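Local coordinates for hydroxyethylphosphonate dioxygenase (Streptomyces albus, PDB 6B9R), which probably cleaves 2-hydroxyethylphosphonate oxidatively to hydroxymethylphosphonate at a mononuclear non-haem iron centre, using dioxygen, at residues Tyr328-Leu333 / Leu345-Leu350; Gln365-Leu370 / Thr412-Leu417; Leu20-Ala25 / Ile443-Leu448. All coordinates share one frame; numbering follows the deposited sequence.

Contact 1 (Tyr328-Leu333 / Leu345-Leu350); sequences YRFTQL and LAVDVL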
loop_
_atom_site.group_PDB
_atom_site.type_symbol
_atom_site.label_atom_id
_atom_site.label_comp_id
_atom_site.label_asym_id
_atom_site.label_seq_id
_atom_site.Cartn_x
_atom_site.Cartn_y
_atom_site.Cartn_z
ATOM N N TYR A 328 11.248 -3.431 -31.816
ATOM C CA TYR A 328 11.503 -2.243 -31.018
ATOM C C TYR A 328 12.952 -2.268 -30.581
ATOM O O TYR A 328 13.538 -3.338 -30.398
ATOM C CB TYR A 328 10.626 -2.179 -29.741
ATOM C CG TYR A 328 9.188 -2.562 -29.962
ATOM C CD1 TYR A 328 8.366 -1.794 -30.769
ATOM C CD2 TYR A 328 8.650 -3.691 -29.356
ATOM C CE1 TYR A 328 7.038 -2.151 -30.979
ATOM C CE2 TYR A 328 7.328 -4.046 -29.542
ATOM C CZ TYR A 328 6.526 -3.268 -30.344
ATOM O OH TYR A 328 5.218 -3.623 -30.540
ATOM N N ARG A 329 13.516 -1.085 -30.376
ATOM C CA ARG A 329 14.821 -0.968 -29.736
ATOM C C ARG A 329 14.619 -0.143 -28.478
ATOM O O ARG A 329 14.112 0.982 -28.546
ATOM C CB ARG A 329 15.856 -0.332 -30.669
ATOM C CG ARG A 329 17.307 -0.632 -30.266
ATOM C CD ARG A 329 17.784 0.298 -29.158
ATOM N NE ARG A 329 17.737 1.694 -29.592
ATOM C CZ ARG A 329 18.708 2.328 -30.245
ATOM N NH1 ARG A 329 19.854 1.712 -30.555
ATOM N NH2 ARG A 329 18.535 3.598 -30.585
ATOM N N PHE A 330 14.970 -0.714 -27.333
ATOM C CA PHE A 330 14.767 -0.045 -26.057
ATOM C C PHE A 330 16.071 0.553 -25.557
ATOM O O PHE A 330 17.140 -0.035 -25.742
ATOM C CB PHE A 330 14.237 -1.006 -24.996
ATOM C CG PHE A 330 12.911 -1.635 -25.320
ATOM C CD1 PHE A 330 11.783 -0.860 -25.559
ATOM C CD2 PHE A 330 12.778 -3.013 -25.320
ATOM C CE1 PHE A 330 10.548 -1.463 -25.824
ATOM C CE2 PHE A 330 11.551 -3.613 -25.582
ATOM C CZ PHE A 330 10.441 -2.833 -25.840
ATOM N N THR A 331 15.965 1.707 -24.894
ATOM C CA THR A 331 17.064 2.326 -24.168
ATOM C C THR A 331 16.609 2.531 -22.728
ATOM O O THR A 331 15.534 3.097 -22.493
ATOM C CB THR A 331 17.472 3.664 -24.794
ATOM O OG1 THR A 331 17.869 3.463 -26.160
ATOM C CG2 THR A 331 18.651 4.273 -24.038
ATOM N N GLN A 332 17.410 2.059 -21.775
ATOM C CA GLN A 332 17.051 2.145 -20.359
ATOM C C GLN A 332 17.390 3.531 -19.820
ATOM O O GLN A 332 18.541 3.976 -19.912
ATOM C CB GLN A 332 17.779 1.061 -19.562
ATOM C CG GLN A 332 17.628 1.169 -18.033
ATOM C CD GLN A 332 18.592 0.249 -17.277
ATOM O OE1 GLN A 332 18.784 -0.911 -17.647
ATOM N NE2 GLN A 332 19.214 0.776 -16.219
ATOM N N LEU A 333 16.388 4.221 -19.273
ATOM C CA LEU A 333 16.578 5.560 -18.754
ATOM C C LEU A 333 16.688 5.498 -17.230
ATOM O O LEU A 333 16.755 4.419 -16.630
ATOM C CB LEU A 333 15.448 6.476 -19.249
ATOM C CG LEU A 333 15.194 6.358 -20.761
ATOM C CD1 LEU A 333 13.973 7.187 -21.181
ATOM C CD2 LEU A 333 16.450 6.772 -21.540
ATOM N N LEU A 345 11.910 4.028 -20.292
ATOM C CA LEU A 345 12.473 3.581 -21.557
ATOM C C LEU A 345 12.285 4.609 -22.658
ATOM O O LEU A 345 11.228 5.235 -22.769
ATOM C CB LEU A 345 11.834 2.270 -22.025
ATOM C CG LEU A 345 12.027 1.066 -21.104
ATOM C CD1 LEU A 345 11.075 -0.066 -21.509
ATOM C CD2 LEU A 345 13.465 0.602 -21.149
ATOM N N ALA A 346 13.316 4.757 -23.491
ATOM C CA ALA A 346 13.137 5.311 -24.821
ATOM C C ALA A 346 12.886 4.134 -25.754
ATOM O O ALA A 346 13.618 3.141 -25.715
ATOM C CB ALA A 346 14.369 6.112 -25.268
ATOM N N VAL A 347 11.838 4.228 -26.564
ATOM C CA VAL A 347 11.403 3.123 -27.409
ATOM C C VAL A 347 11.478 3.572 -28.856
ATOM O O VAL A 347 10.723 4.459 -29.273
ATOM C CB VAL A 347 9.975 2.670 -27.068
ATOM C CG1 VAL A 347 9.584 1.471 -27.943
ATOM C CG2 VAL A 347 9.850 2.358 -25.575
ATOM N N ASP A 348 12.366 2.952 -29.632
ATOM C CA ASP A 348 12.356 3.123 -31.077
ATOM C C ASP A 348 11.427 2.070 -31.650
ATOM O O ASP A 348 11.683 0.868 -31.504
ATOM C CB ASP A 348 13.755 2.990 -31.674
ATOM C CG ASP A 348 14.650 4.139 -31.294
ATOM O OD1 ASP A 348 14.174 5.289 -31.329
ATOM O OD2 ASP A 348 15.822 3.896 -30.947
ATOM N N VAL A 349 10.339 2.516 -32.267
ATOM C CA VAL A 349 9.370 1.610 -32.866
ATOM C C VAL A 349 9.812 1.382 -34.302
ATOM O O VAL A 349 9.791 2.305 -35.120
ATOM C CB VAL A 349 7.948 2.171 -32.799
ATOM C CG1 VAL A 349 6.965 1.187 -33.447
ATOM C CG2 VAL A 349 7.560 2.427 -31.340
ATOM N N LEU A 350 10.237 0.154 -34.598
ATOM C CA LEU A 350 10.847 -0.172 -35.879
ATOM C C LEU A 350 9.891 -0.879 -36.821
ATOM O O LEU A 350 9.962 -0.672 -38.038
ATOM C CB LEU A 350 12.083 -1.054 -35.664
ATOM C CG LEU A 350 13.122 -0.483 -34.688
ATOM C CD1 LEU A 350 14.218 -1.496 -34.409
ATOM C CD2 LEU A 350 13.697 0.830 -35.214
#
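The ring of Phe-330 meets Val-347 with one edge: CG2 of the valine lies in the ring plane, while its CG1 approaches CE1 obliquely at 3.7 Å. The ring also meets Trp-318 of strand 317-320 and packs on Leu-250 of the second subunit. Tyr-328 likewise turns an edge to its neighbour, with Val-349 CA 4.1 Å from CD1; its hydroxyl is held by the backbone of Ala-356 and Leu-406. The side chains of both pairs run side by side and point the same way.

The flat group of the other face is the guanidinium of Arg-329, which has Asp-348 OD2 at its edge, somewhat tilted from the plane. NH2 donates to OD2 at 2.8 Å in a salt bridge, with NE adding a weak bond to that oxygen. Bends at chi2 (-82°) and chi3 bring NE round to the side of the aspartate, and the two charged planes stand 47° apart. Beside this pair, Thr-331 CB rests 4.0 Å from Ala-346 CB.

Backbone bonds are paired at Arg-329/Asp-348 and Thr-331/Ala-346, where Thr-331 N reaches Ala-346 O at 2.9 Å. Hydrogen-bonded pairs alternating with non-hydrogen-bonded ones such as Phe-330/Val-347 mark an antiparallel beta hairpin, part of a sheet consistent with the cupin fold.

Contact 2 (Gln365-Leu370 / Thr412-Leu417); sequences QYLYVL and TELLML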
loop_
_atom_site.group_PDB
_atom_site.type_symbol
_atom_site.label_atom_id
_atom_site.label_comp_id
_atom_site.label_asym_id
_atom_site.label_seq_id
_atom_site.Cartn_x
_atom_site.Cartn_y
_atom_site.Cartn_z
ATOM N N GLN A 365 1.223 2.372 -17.326
ATOM C CA GLN A 365 2.152 2.873 -18.339
ATOM C C GLN A 365 1.724 4.238 -18.857
ATOM O O GLN A 365 0.531 4.507 -19.022
ATOM C CB GLN A 365 2.290 1.898 -19.517
ATOM C CG GLN A 365 2.719 0.518 -19.059
ATOM C CD GLN A 365 2.990 -0.411 -20.207
ATOM O OE1 GLN A 365 3.944 -0.212 -20.969
ATOM N NE2 GLN A 365 2.156 -1.440 -20.343
ATOM N N TYR A 366 2.721 5.074 -19.142
ATOM C CA TYR A 366 2.545 6.382 -19.754
ATOM C C TYR A 366 3.407 6.423 -21.012
ATOM O O TYR A 366 4.572 6.022 -20.978
ATOM C CB TYR A 366 2.942 7.494 -18.762
ATOM C CG TYR A 366 3.164 8.853 -19.386
ATOM C CD1 TYR A 366 4.407 9.204 -19.914
ATOM C CD2 TYR A 366 2.139 9.793 -19.438
ATOM C CE1 TYR A 366 4.614 10.434 -20.491
ATOM C CE2 TYR A 366 2.332 11.030 -20.016
ATOM C CZ TYR A 366 3.585 11.349 -20.543
ATOM O OH TYR A 366 3.814 12.582 -21.117
ATOM N N LEU A 367 2.844 6.911 -22.112
ATOM C CA LEU A 367 3.554 6.994 -23.376
ATOM C C LEU A 367 3.523 8.430 -23.869
ATOM O O LEU A 367 2.538 9.141 -23.668
ATOM C CB LEU A 367 2.922 6.079 -24.435
ATOM C CG LEU A 367 2.663 4.614 -24.080
ATOM C CD1 LEU A 367 2.000 3.913 -25.266
ATOM C CD2 LEU A 367 3.962 3.911 -23.699
ATOM N N TYR A 368 4.607 8.860 -24.516
ATOM C CA TYR A 368 4.663 10.190 -25.108
ATOM C C TYR A 368 5.461 10.086 -26.400
ATOM O O TYR A 368 6.569 9.548 -26.386
ATOM C CB TYR A 368 5.307 11.205 -24.148
ATOM C CG TYR A 368 5.436 12.593 -24.745
ATOM C CD1 TYR A 368 4.413 13.520 -24.619
ATOM C CD2 TYR A 368 6.584 12.973 -25.453
ATOM C CE1 TYR A 368 4.516 14.789 -25.194
ATOM C CE2 TYR A 368 6.696 14.227 -26.010
ATOM C CZ TYR A 368 5.661 15.136 -25.873
ATOM O OH TYR A 368 5.793 16.389 -26.447
ATOM N N VAL A 369 4.910 10.571 -27.509
ATOM C CA VAL A 369 5.541 10.368 -28.814
ATOM C C VAL A 369 6.563 11.475 -29.042
ATOM O O VAL A 369 6.200 12.634 -29.257
ATOM C CB VAL A 369 4.520 10.320 -29.956
ATOM C CG1 VAL A 369 5.257 10.247 -31.299
ATOM C CG2 VAL A 369 3.611 9.124 -29.788
ATOM N N LEU A 370 7.847 11.105 -29.027
ATOM C CA LEU A 370 8.942 12.039 -29.272
ATOM C C LEU A 370 9.284 12.172 -30.743
ATOM O O LEU A 370 9.691 13.253 -31.176
ATOM C CB LEU A 370 10.208 11.594 -28.532
ATOM C CG LEU A 370 10.210 11.634 -27.004
ATOM C CD1 LEU A 370 11.325 10.765 -26.438
ATOM C CD2 LEU A 370 10.354 13.064 -26.511
ATOM N N THR A 412 10.218 5.468 -35.419
ATOM C CA THR A 412 9.914 6.661 -34.647
ATOM C C THR A 412 10.072 6.320 -33.175
ATOM O O THR A 412 10.036 5.149 -32.784
ATOM C CB THR A 412 8.504 7.179 -34.950
ATOM O OG1 THR A 412 8.294 8.437 -34.300
ATOM C CG2 THR A 412 7.481 6.201 -34.472
ATOM N N GLU A 413 10.266 7.352 -32.363
ATOM C CA GLU A 413 10.619 7.175 -30.962
ATOM C C GLU A 413 9.476 7.607 -30.057
ATOM O O GLU A 413 8.799 8.604 -30.327
ATOM C CB GLU A 413 11.873 7.978 -30.614
ATOM C CG GLU A 413 12.488 7.600 -29.269
ATOM C CD GLU A 413 13.681 8.481 -28.914
ATOM O OE1 GLU A 413 13.693 9.658 -29.341
ATOM O OE2 GLU A 413 14.601 8.000 -28.216
ATOM N N LEU A 414 9.275 6.878 -28.968
ATOM C CA LEU A 414 8.391 7.351 -27.919
ATOM C C LEU A 414 9.058 7.174 -26.564
ATOM O O LEU A 414 10.000 6.395 -26.401
ATOM C CB LEU A 414 7.019 6.651 -27.953
ATOM C CG LEU A 414 6.779 5.161 -27.747
ATOM C CD1 LEU A 414 6.980 4.733 -26.287
ATOM C CD2 LEU A 414 5.356 4.860 -28.187
ATOM N N LEU A 415 8.546 7.914 -25.589
ATOM C CA LEU A 415 9.002 7.830 -24.211
ATOM C C LEU A 415 7.995 6.993 -23.435
ATOM O O LEU A 415 6.786 7.199 -23.576
ATOM C CB LEU A 415 9.123 9.232 -23.610
ATOM C CG LEU A 415 9.552 9.385 -22.147
ATOM C CD1 LEU A 415 10.924 8.784 -21.917
ATOM C CD2 LEU A 415 9.527 10.871 -21.783
ATOM N N MET A 416 8.487 6.049 -22.628
ATOM C CA MET A 416 7.627 5.163 -21.844
ATOM C C MET A 416 8.050 5.209 -20.382
ATOM O O MET A 416 9.224 4.982 -20.056
ATOM C CB MET A 416 7.683 3.717 -22.374
ATOM C CG MET A 416 7.033 2.653 -21.475
ATOM S SD MET A 416 7.307 0.964 -22.101
ATOM C CE MET A 416 6.064 0.837 -23.375
ATOM N N LEU A 417 7.101 5.515 -19.503
ATOM C CA LEU A 417 7.329 5.453 -18.066
ATOM C C LEU A 417 6.292 4.510 -17.477
ATOM O O LEU A 417 5.096 4.745 -17.633
ATOM C CB LEU A 417 7.208 6.827 -17.402
ATOM C CG LEU A 417 7.425 6.731 -15.881
ATOM C CD1 LEU A 417 8.855 6.281 -15.530
ATOM C CD2 LEU A 417 7.107 8.035 -15.181
#
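Met-416 lies alongside Leu-367, the two side chains pointing the same way, and its methyl CE sits 3.7 Å from Leu-367 CD2. A bend at chi3 (-80°) brings CE there and also within 3.4 Å of Gln-365 OE1, an oxygen that is hydrogen-bonded to Arg-418. Leu-250 of the second subunit packs on the same methionine. An alanine here, lacking the thioether and its methyl, would probably open a gap beside Leu-367 CD2 and Leu-250 of the second subunit.

Farther along this face, Leu-414 CD1 touches Leu-367 CD2 at 4.1 Å, while its CB lies close to Tyr-368 O. The strands are antiparallel neighbours within one of two sheets that pack against each other, as in the cupin fold. Accordingly, the face bearing Tyr-366, Tyr-368 and Leu-417 looks onto strand 202-208 of the other sheet, and the Leu-417 side chain is about 12 Å from a bound iron.

Paired backbone bonds join Tyr-366 to Leu-417 and Tyr-368 to Leu-415; Leu-415 N meets Tyr-368 O at 2.7 Å and nearly straight, 172° at the hydrogen. Where strand 364-369 ends, Leu-370 N makes only a weak bond to Glu-413 O. The Leu-370 side chain slants past Leu-415, its CD1 3.9 Å from Leu-415 CB and equally near Glu-413 OE1.

Contact 3 (Leu20-Ala25 / Ile443-Leu448); sequences LLRAAA and IAEDRL
Arg-22 and Glu-445 cross at a slant and meet through their aliphatic parts, CG to CG at 3.8 Å, rather than through their charges. Their guanidinium and carboxylate planes stand 80° apart, and each group is paired elsewhere: Arg-22 NH1 in a salt bridge with Asp-32, Glu-445 OE1 in one with Arg-441.

CG of the arginine is anti to its backbone N (chi1 169°), which takes it off the helix to within 3.6 Å of Arg-447 O. That carbonyl is hydrogen-bonded by Asn-26, one turn further along the same helix, so the chain at this point is held by a polar bond as well as by packing. The arginine then bends at chi2 and chi3. One face of its guanidinium lies under the backbone, with Leu-448 N 4.0 Å above the plane and offset toward the rim, and NH1 comes to 3.6 Å from Leu-448 CD1. Ala-23 CB touches Glu-445 CB at 4.2 Å.

The 443-448 segment has bonds of its own. Glu-445 OE1 accepts from Asp-446 N at 3.0 Å through its anti lone pair. Arg-447 grips the Asp-446 carboxylate side-on, NE taking OD1 and NH2 taking OD2 at 3.1 Å.

No hydrogen bond joins the two segments directly. The contact packs the C-terminal tail, just past helix 438-443, against the N-terminal helix 10-27 of an all-helical region, with the Leu-448 side chain about 9 Å from a bound 2-hydroxyethylphosphonate, probably the one in the second subunit's site.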
loop_
_atom_site.group_PDB
_atom_site.type_symbol
_atom_site.label_atom_id
_atom_site.label_comp_id
_atom_site.label_asym_id
_atom_site.label_seq_id
_atom_site.Cartn_x
_atom_site.Cartn_y
_atom_site.Cartn_z
ATOM N N LEU A 20 -19.130 -0.900 -1.590
ATOM C CA LEU A 20 -18.311 -0.507 -0.442
ATOM C C LEU A 20 -19.143 -0.367 0.819
ATOM O O LEU A 20 -18.646 -0.617 1.925
ATOM C CB LEU A 20 -17.602 0.816 -0.699
ATOM C CG LEU A 20 -16.500 0.724 -1.743
ATOM C CD1 LEU A 20 -15.945 2.102 -1.991
ATOM C CD2 LEU A 20 -15.393 -0.256 -1.307
ATOM N N LEU A 21 -20.392 0.069 0.674
ATOM C CA LEU A 21 -21.257 0.200 1.842
ATOM C C LEU A 21 -21.614 -1.161 2.416
ATOM O O LEU A 21 -21.607 -1.345 3.642
ATOM C CB LEU A 21 -22.514 0.974 1.473
ATOM C CG LEU A 21 -23.516 1.084 2.628
ATOM C CD1 LEU A 21 -22.859 1.772 3.813
ATOM C CD2 LEU A 21 -24.752 1.840 2.167
ATOM N N ARG A 22 -21.963 -2.119 1.551
ATOM C CA ARG A 22 -22.218 -3.474 2.033
ATOM C C ARG A 22 -20.959 -4.073 2.647
ATOM O O ARG A 22 -21.011 -4.726 3.697
ATOM C CB ARG A 22 -22.733 -4.360 0.893
ATOM C CG ARG A 22 -22.772 -5.857 1.250
ATOM C CD ARG A 22 -23.775 -6.157 2.370
ATOM N NE ARG A 22 -25.143 -6.173 1.868
ATOM C CZ ARG A 22 -26.224 -6.237 2.639
ATOM N NH1 ARG A 22 -26.103 -6.275 3.959
ATOM N NH2 ARG A 22 -27.432 -6.256 2.087
ATOM N N ALA A 23 -19.809 -3.856 2.013
ATOM C CA ALA A 23 -18.571 -4.401 2.560
ATOM C C ALA A 23 -18.272 -3.819 3.937
ATOM O O ALA A 23 -17.816 -4.536 4.835
ATOM C CB ALA A 23 -17.408 -4.134 1.597
ATOM N N ALA A 24 -18.521 -2.520 4.126
ATOM C CA ALA A 24 -18.248 -1.904 5.422
ATOM C C ALA A 24 -19.149 -2.491 6.494
ATOM O O ALA A 24 -18.705 -2.764 7.617
ATOM C CB ALA A 24 -18.445 -0.388 5.352
ATOM N N ALA A 25 -20.421 -2.680 6.163
ATOM C CA ALA A 25 -21.367 -3.252 7.115
ATOM C C ALA A 25 -21.000 -4.694 7.446
ATOM O O ALA A 25 -20.965 -5.079 8.619
ATOM C CB ALA A 25 -22.776 -3.159 6.544
ATOM N N ILE A 443 -13.587 -7.342 -5.636
ATOM C CA ILE A 443 -13.836 -6.215 -6.532
ATOM C C ILE A 443 -15.154 -5.531 -6.194
ATOM O O ILE A 443 -15.253 -4.298 -6.187
ATOM C CB ILE A 443 -13.817 -6.693 -7.999
ATOM C CG1 ILE A 443 -12.383 -6.996 -8.434
ATOM C CG2 ILE A 443 -14.457 -5.662 -8.921
ATOM C CD1 ILE A 443 -11.399 -5.934 -8.022
ATOM N N ALA A 444 -16.192 -6.316 -5.930
ATOM C CA ALA A 444 -17.518 -5.741 -5.743
ATOM C C ALA A 444 -18.302 -6.714 -4.870
ATOM O O ALA A 444 -18.798 -7.728 -5.367
ATOM C CB ALA A 444 -18.201 -5.504 -7.081
ATOM N N GLU A 445 -18.376 -6.413 -3.578
ATOM C CA GLU A 445 -19.155 -7.249 -2.682
ATOM C C GLU A 445 -20.618 -7.196 -3.088
ATOM O O GLU A 445 -21.147 -6.135 -3.438
ATOM C CB GLU A 445 -18.989 -6.799 -1.234
ATOM C CG GLU A 445 -19.795 -7.619 -0.215
ATOM C CD GLU A 445 -19.349 -9.083 -0.122
ATOM O OE1 GLU A 445 -19.691 -9.890 -1.014
ATOM O OE2 GLU A 445 -18.657 -9.427 0.861
ATOM N N ASP A 446 -21.269 -8.356 -3.045
ATOM C CA ASP A 446 -22.605 -8.501 -3.598
ATOM C C ASP A 446 -23.555 -9.224 -2.652
ATOM O O ASP A 446 -24.593 -9.722 -3.102
ATOM C CB ASP A 446 -22.546 -9.230 -4.947
ATOM C CG ASP A 446 -21.963 -10.646 -4.838
ATOM O OD1 ASP A 446 -21.619 -11.095 -3.724
ATOM O OD2 ASP A 446 -21.839 -11.319 -5.885
ATOM N N ARG A 447 -23.223 -9.325 -1.366
ATOM C CA ARG A 447 -24.062 -10.142 -0.494
ATOM C C ARG A 447 -23.730 -9.875 0.968
ATOM O O ARG A 447 -22.618 -9.468 1.315
ATOM C CB ARG A 447 -23.881 -11.637 -0.796
ATOM C CG ARG A 447 -22.501 -12.195 -0.409
ATOM C CD ARG A 447 -22.230 -13.541 -1.084
ATOM N NE ARG A 447 -22.101 -13.392 -2.531
ATOM C CZ ARG A 447 -21.760 -14.371 -3.363
ATOM N NH1 ARG A 447 -21.505 -15.589 -2.900
ATOM N NH2 ARG A 447 -21.673 -14.127 -4.666
ATOM N N LEU A 448 -24.717 -10.139 1.818
ATOM C CA LEU A 448 -24.476 -10.256 3.248
ATOM C C LEU A 448 -23.484 -11.386 3.510
ATOM O O LEU A 448 -23.416 -12.363 2.760
ATOM C CB LEU A 448 -25.802 -10.532 3.972
ATOM C CG LEU A 448 -25.905 -10.533 5.504
ATOM C CD1 LEU A 448 -25.725 -9.136 6.102
ATOM C CD2 LEU A 448 -27.248 -11.100 5.906
#

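Contacts 1 and 2 belong to the buried core and share one sheet: strands 343-349 and 412-419 are neighbours in it, so the backbone ladders run on from one contact into the other through probable hydrogen bonds such as Leu-414 N to Val-347 O. Both rest on paired backbone bonds and apolar side chains, although contact 1 adds a salt bridge between two partly exposed residues. Contact 3 lies at the surface, its centre 44 Å from that of contact 1 and 39 Å from that of contact 2. There, helix and tail pack without a direct hydrogen bond, partly side chain on backbone, and Arg-22 and Glu-445 find charged partners outside the two segments. Residues in all three reach the second subunit.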